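Local coordinates for protein cytosine deaminase (Klebsiella pneumoniae, PDB 4R85) that binds 5-methylcytosine beside an iron(II) ion in an amidohydrolase barrel and probably catalyses hydrolytic deamination of this base and cytosine, at residues A[293-307]-A[321-335]. Residues are numbered along the deposited sequence; the frame is centred on the assembly and turned at random.
Sequences VAELDRAGINVCFAQ and NILRILDAGLHICHM
Strand 303-305 passes helix 322-332 at 9.3 Å between axes, with 123° between their directions, and Phe305 lies nearest Leu326 by CA atoms. The Phe305 ring is the centre of the contact. Gly329 CA sits over one ring face, 4.1 Å from the ring centroid and 28° off its normal, a CH-pi contact. With CZ of Phe305 3.7 Å from Gly329 CA, the ring lies close against the helix backbone. Leu326 CD1 meets the ring edge at CD2, and Cys333 SG stands at the edge near CE1, a sulfur-aromatic contact. At the root of the side chain, Phe305 CB touches Ile325 CG2. Ile325 has CG1 beside its backbone N (chi1 -57°), which leaves CG2 anti to that N and facing Ala306 O and Phe305 CB. Its CG1 packs 3.3 Å from Gln307 CG, the two side chains crossing at about a right angle. Ile322 CD1 reaches Phe305 O.

This is the last strand of the amidohydrolase TIM barrel with the helix that follows it, a beta-alpha unit. The strand pairs in parallel with strand 266-269. The CB of Ala306 is directed away from the helix; the side chain of Ala306 is about 8 Å from the iron(II) ion, and Asp308, a metal ligand, comes directly after Gln307.

Helix 293-298 packs on the turn that ends helix 322-332, a Schellman motif with His334 at positive phi. Val293 CG2 rests 3.7 Å from Cys333 SG, and its CG1 touches Met335 SD. Ala294 CB packs 3.6 Å from Met335 CG. Waters bridge the two segments beside these residues: one accepts from Ala294 N and has both Cys333 O and Glu295 OE1 in reach as acceptors, and another, at the edge of the Arg298 guanidinium and in its plane, accepts from NH2 and donates to His334 O. On helix 322-332, Arg324 and Asp327 form salt bridges with Asp327 and Arg324 of the second subunit.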
loop_
_atom_site.group_PDB
_atom_site.type_symbol
_atom_site.label_atom_id
_atom_site.label_comp_id
_atom_site.label_asym_id
_atom_site.label_seq_id
_atom_site.Cartn_x
_atom_site.Cartn_y
_atom_site.Cartn_z
ATOM N N VAL A 293 13.890 -9.702 -1.033
ATOM C CA VAL A 293 14.123 -8.747 -2.112
ATOM C C VAL A 293 15.322 -7.832 -1.852
ATOM O O VAL A 293 16.173 -7.645 -2.727
ATOM C CB VAL A 293 12.872 -7.868 -2.346
ATOM C CG1 VAL A 293 13.169 -6.771 -3.370
ATOM C CG2 VAL A 293 11.674 -8.732 -2.787
ATOM N N ALA A 294 15.386 -7.244 -0.665
ATOM C CA ALA A 294 16.477 -6.313 -0.376
ATOM C C ALA A 294 17.828 -7.029 -0.432
ATOM O O ALA A 294 18.817 -6.502 -0.947
ATOM C CB ALA A 294 16.272 -5.653 0.978
ATOM N N GLU A 295 17.848 -8.248 0.089
ATOM C CA GLU A 295 19.058 -9.048 0.168
ATOM C C GLU A 295 19.526 -9.526 -1.227
ATOM O O GLU A 295 20.728 -9.500 -1.536
ATOM C CB GLU A 295 18.831 -10.222 1.132
ATOM C CG GLU A 295 18.651 -9.811 2.618
ATOM C CD GLU A 295 17.305 -9.126 2.945
ATOM O OE1 GLU A 295 16.326 -9.257 2.169
ATOM O OE2 GLU A 295 17.223 -8.458 4.008
ATOM N N LEU A 296 18.585 -9.956 -2.065
ATOM C CA LEU A 296 18.914 -10.261 -3.462
ATOM C C LEU A 296 19.546 -9.045 -4.165
ATOM O O LEU A 296 20.586 -9.157 -4.817
ATOM C CB LEU A 296 17.660 -10.682 -4.224
ATOM C CG LEU A 296 17.074 -12.015 -3.759
ATOM C CD1 LEU A 296 15.611 -12.157 -4.188
ATOM C CD2 LEU A 296 17.917 -13.149 -4.315
ATOM N N ASP A 297 18.904 -7.891 -4.027
ATOM C CA ASP A 297 19.364 -6.680 -4.704
ATOM C C ASP A 297 20.758 -6.256 -4.222
ATOM O O ASP A 297 21.611 -5.882 -5.027
ATOM C CB ASP A 297 18.349 -5.546 -4.502
ATOM C CG ASP A 297 18.813 -4.229 -5.104
ATOM O OD1 ASP A 297 19.288 -3.355 -4.340
ATOM O OD2 ASP A 297 18.709 -4.067 -6.339
ATOM N N ARG A 298 20.985 -6.318 -2.914
ATOM C CA ARG A 298 22.296 -6.017 -2.352
ATOM C C ARG A 298 23.372 -6.966 -2.849
ATOM O O ARG A 298 24.537 -6.585 -2.964
ATOM C CB ARG A 298 22.252 -5.992 -0.819
ATOM C CG ARG A 298 21.419 -4.849 -0.280
ATOM C CD ARG A 298 21.548 -4.664 1.229
ATOM N NE ARG A 298 20.474 -3.808 1.725
ATOM C CZ ARG A 298 19.452 -4.236 2.465
ATOM N NH1 ARG A 298 19.379 -5.512 2.825
ATOM N NH2 ARG A 298 18.513 -3.380 2.860
ATOM N N ALA A 299 22.972 -8.195 -3.156
ATOM C CA ALA A 299 23.887 -9.208 -3.671
ATOM C C ALA A 299 24.177 -9.012 -5.163
ATOM O O ALA A 299 24.968 -9.749 -5.743
ATOM C CB ALA A 299 23.319 -10.612 -3.423
ATOM N N GLY A 300 23.535 -8.025 -5.778
ATOM C CA GLY A 300 23.743 -7.758 -7.193
ATOM C C GLY A 300 22.870 -8.621 -8.098
ATOM O O GLY A 300 23.147 -8.782 -9.280
ATOM N N ILE A 301 21.810 -9.180 -7.534
ATOM C CA ILE A 301 20.920 -10.075 -8.274
ATOM C C ILE A 301 19.721 -9.243 -8.713
ATOM O O ILE A 301 19.201 -8.448 -7.936
ATOM C CB ILE A 301 20.512 -11.256 -7.381
ATOM C CG1 ILE A 301 21.731 -12.160 -7.130
ATOM C CG2 ILE A 301 19.336 -12.056 -7.976
ATOM C CD1 ILE A 301 21.525 -13.163 -6.009
ATOM N N ASN A 302 19.312 -9.385 -9.969
ATOM C CA ASN A 302 18.203 -8.591 -10.485
ATOM C C ASN A 302 16.863 -9.042 -9.915
ATOM O O ASN A 302 16.477 -10.196 -10.083
ATOM C CB ASN A 302 18.139 -8.679 -12.002
ATOM C CG ASN A 302 17.191 -7.658 -12.593
ATOM O OD1 ASN A 302 17.283 -6.471 -12.290
ATOM N ND2 ASN A 302 16.264 -8.116 -13.422
ATOM N N VAL A 303 16.151 -8.125 -9.266
ATOM C CA VAL A 303 14.829 -8.434 -8.703
ATOM C C VAL A 303 13.871 -7.284 -9.036
ATOM O O VAL A 303 14.295 -6.137 -9.193
ATOM C CB VAL A 303 14.917 -8.699 -7.165
ATOM C CG1 VAL A 303 15.462 -7.475 -6.432
ATOM C CG2 VAL A 303 13.566 -9.132 -6.576
ATOM N N CYS A 304 12.589 -7.587 -9.194
ATOM C CA CYS A 304 11.621 -6.537 -9.483
ATOM C C CYS A 304 10.247 -6.869 -8.904
ATOM O O CYS A 304 10.054 -7.958 -8.375
ATOM C CB CYS A 304 11.546 -6.292 -10.989
ATOM S SG CYS A 304 10.975 -7.729 -11.910
ATOM N N PHE A 305 9.312 -5.923 -8.988
ATOM C CA PHE A 305 7.973 -6.092 -8.406
ATOM C C PHE A 305 6.896 -6.219 -9.474
ATOM O O PHE A 305 7.010 -5.639 -10.555
ATOM C CB PHE A 305 7.614 -4.905 -7.515
ATOM C CG PHE A 305 8.408 -4.818 -6.247
ATOM C CD1 PHE A 305 8.477 -5.901 -5.381
ATOM C CD2 PHE A 305 9.086 -3.646 -5.914
ATOM C CE1 PHE A 305 9.208 -5.826 -4.201
ATOM C CE2 PHE A 305 9.818 -3.557 -4.729
ATOM C CZ PHE A 305 9.882 -4.652 -3.876
ATOM N N ALA A 306 5.831 -6.956 -9.155
ATOM C CA ALA A 306 4.754 -7.163 -10.106
ATOM C C ALA A 306 3.403 -7.232 -9.402
ATOM O O ALA A 306 3.326 -7.517 -8.211
ATOM C CB ALA A 306 4.990 -8.444 -10.892
ATOM N N GLN A 307 2.338 -6.979 -10.154
ATOM C CA GLN A 307 0.984 -7.009 -9.601
ATOM C C GLN A 307 0.411 -8.413 -9.400
ATOM O O GLN A 307 -0.317 -8.635 -8.441
ATOM C CB GLN A 307 0.031 -6.161 -10.457
ATOM C CG GLN A 307 0.399 -4.676 -10.435
ATOM C CD GLN A 307 -0.383 -3.845 -11.422
ATOM O OE1 GLN A 307 -1.553 -3.539 -11.200
ATOM N NE2 GLN A 307 0.261 -3.463 -12.513
ATOM N N ASN A 321 -2.130 -0.124 -11.272
ATOM C CA ASN A 321 -1.106 0.860 -10.869
ATOM C C ASN A 321 0.105 0.231 -10.173
ATOM O O ASN A 321 0.043 -0.110 -8.992
ATOM C CB ASN A 321 -1.725 1.935 -9.970
ATOM C CG ASN A 321 -0.739 3.040 -9.598
ATOM O OD1 ASN A 321 0.312 3.195 -10.222
ATOM N ND2 ASN A 321 -1.088 3.824 -8.586
ATOM N N ILE A 322 1.205 0.086 -10.910
ATOM C CA ILE A 322 2.410 -0.552 -10.368
ATOM C C ILE A 322 3.067 0.259 -9.236
ATOM O O ILE A 322 3.809 -0.292 -8.410
ATOM C CB ILE A 322 3.445 -0.859 -11.490
ATOM C CG1 ILE A 322 4.466 -1.908 -11.023
ATOM C CG2 ILE A 322 4.147 0.414 -11.937
ATOM C CD1 ILE A 322 4.149 -3.320 -11.468
ATOM N N LEU A 323 2.788 1.559 -9.174
ATOM C CA LEU A 323 3.348 2.378 -8.091
ATOM C C LEU A 323 2.770 1.977 -6.733
ATOM O O LEU A 323 3.413 2.152 -5.696
ATOM C CB LEU A 323 3.120 3.867 -8.345
ATOM C CG LEU A 323 3.967 4.464 -9.475
ATOM C CD1 LEU A 323 3.773 5.972 -9.561
ATOM C CD2 LEU A 323 5.439 4.107 -9.284
ATOM N N ARG A 324 1.552 1.441 -6.738
ATOM C CA ARG A 324 0.949 0.979 -5.501
ATOM C C ARG A 324 1.713 -0.257 -5.020
ATOM O O ARG A 324 1.965 -0.415 -3.827
ATOM C CB ARG A 324 -0.542 0.653 -5.707
ATOM C CG ARG A 324 -1.326 0.461 -4.412
ATOM C CD ARG A 324 -2.805 0.092 -4.675
ATOM N NE ARG A 324 -2.895 -1.126 -5.476
ATOM C CZ ARG A 324 -3.093 -2.342 -4.981
ATOM N NH1 ARG A 324 -3.259 -2.520 -3.674
ATOM N NH2 ARG A 324 -3.128 -3.388 -5.798
ATOM N N ILE A 325 2.075 -1.124 -5.966
ATOM C CA ILE A 325 2.846 -2.337 -5.679
ATOM C C ILE A 325 4.242 -2.005 -5.169
ATOM O O ILE A 325 4.741 -2.611 -4.206
ATOM C CB ILE A 325 3.012 -3.195 -6.950
ATOM C CG1 ILE A 325 1.654 -3.559 -7.544
ATOM C CG2 ILE A 325 3.857 -4.436 -6.680
ATOM C CD1 ILE A 325 0.558 -3.847 -6.556
ATOM N N LEU A 326 4.880 -1.046 -5.833
ATOM C CA LEU A 326 6.183 -0.574 -5.409
ATOM C C LEU A 326 6.121 -0.106 -3.966
ATOM O O LEU A 326 6.953 -0.486 -3.161
ATOM C CB LEU A 326 6.673 0.556 -6.324
ATOM C CG LEU A 326 8.008 1.210 -5.945
ATOM C CD1 LEU A 326 9.119 0.171 -5.927
ATOM C CD2 LEU A 326 8.343 2.348 -6.919
ATOM N N ASP A 327 5.128 0.717 -3.640
ATOM C CA ASP A 327 4.960 1.204 -2.274
ATOM C C ASP A 327 4.894 0.028 -1.282
ATOM O O ASP A 327 5.634 -0.020 -0.281
ATOM C CB ASP A 327 3.681 2.039 -2.197
ATOM C CG ASP A 327 3.516 2.757 -0.872
ATOM O OD1 ASP A 327 2.398 2.704 -0.308
ATOM O OD2 ASP A 327 4.483 3.402 -0.412
ATOM N N ALA A 328 4.026 -0.932 -1.588
ATOM C CA ALA A 328 3.839 -2.112 -0.751
ATOM C C ALA A 328 5.146 -2.871 -0.567
ATOM O O ALA A 328 5.503 -3.258 0.544
ATOM C CB ALA A 328 2.792 -3.032 -1.376
ATOM N N GLY A 329 5.846 -3.081 -1.673
ATOM C CA GLY A 329 7.087 -3.826 -1.665
ATOM C C GLY A 329 8.137 -3.166 -0.805
ATOM O O GLY A 329 8.796 -3.827 -0.011
ATOM N N LEU A 330 8.296 -1.854 -0.953
ATOM C CA LEU A 330 9.292 -1.137 -0.161
ATOM C C LEU A 330 9.025 -1.236 1.345
ATOM O O LEU A 330 9.969 -1.314 2.146
ATOM C CB LEU A 330 9.378 0.329 -0.594
ATOM C CG LEU A 330 9.787 0.596 -2.044
ATOM C CD1 LEU A 330 9.810 2.099 -2.296
ATOM C CD2 LEU A 330 11.151 -0.005 -2.353
ATOM N N HIS A 331 7.750 -1.218 1.730
ATOM C CA HIS A 331 7.380 -1.345 3.144
ATOM C C HIS A 331 7.630 -2.761 3.666
ATOM O O HIS A 331 8.301 -2.955 4.680
ATOM C CB HIS A 331 5.894 -1.009 3.364
ATOM C CG HIS A 331 5.575 0.452 3.310
ATOM N ND1 HIS A 331 5.566 1.174 2.132
ATOM C CD2 HIS A 331 5.222 1.321 4.288
ATOM C CE1 HIS A 331 5.242 2.429 2.393
ATOM N NE2 HIS A 331 5.029 2.546 3.692
ATOM N N ILE A 332 7.076 -3.753 2.974
ATOM C CA ILE A 332 7.131 -5.142 3.449
ATOM C C ILE A 332 8.558 -5.702 3.456
ATOM O O ILE A 332 8.914 -6.519 4.311
ATOM C CB ILE A 332 6.199 -6.061 2.615
ATOM C CG1 ILE A 332 4.775 -5.498 2.622
ATOM C CG2 ILE A 332 6.173 -7.468 3.204
ATOM C CD1 ILE A 332 3.782 -6.231 1.697
ATOM N N CYS A 333 9.372 -5.245 2.508
ATOM C CA CYS A 333 10.736 -5.747 2.337
ATOM C C CYS A 333 11.774 -4.918 3.091
ATOM O O CYS A 333 12.975 -5.172 2.973
ATOM C CB CYS A 333 11.096 -5.799 0.848
ATOM S SG CYS A 333 9.992 -6.903 -0.096
ATOM N N HIS A 334 11.306 -3.952 3.877
ATOM C CA HIS A 334 12.200 -3.090 4.660
ATOM C C HIS A 334 13.211 -2.374 3.778
ATOM O O HIS A 334 14.416 -2.410 4.029
ATOM C CB HIS A 334 12.920 -3.883 5.758
ATOM C CG HIS A 334 12.067 -4.156 6.955
ATOM N ND1 HIS A 334 12.370 -5.133 7.878
ATOM C CD2 HIS A 334 10.933 -3.558 7.393
ATOM C CE1 HIS A 334 11.454 -5.129 8.833
ATOM N NE2 HIS A 334 10.567 -4.190 8.557
ATOM N N MET A 335 12.698 -1.710 2.751
ATOM C CA MET A 335 13.517 -0.961 1.817
ATOM C C MET A 335 13.074 0.492 1.787
ATOM O O MET A 335 12.876 1.071 0.721
ATOM C CB MET A 335 13.391 -1.578 0.425
ATOM C CG MET A 335 13.947 -2.984 0.367
ATOM S SD MET A 335 13.462 -3.846 -1.140
ATOM C CE MET A 335 14.678 -3.169 -2.251
HETATM O O HOH W 1 13.863 -7.715 1.887
HETATM O O HOH W 2 15.236 -6.921 4.839
HETATM O O HOH W 3 16.220 -4.463 4.236
#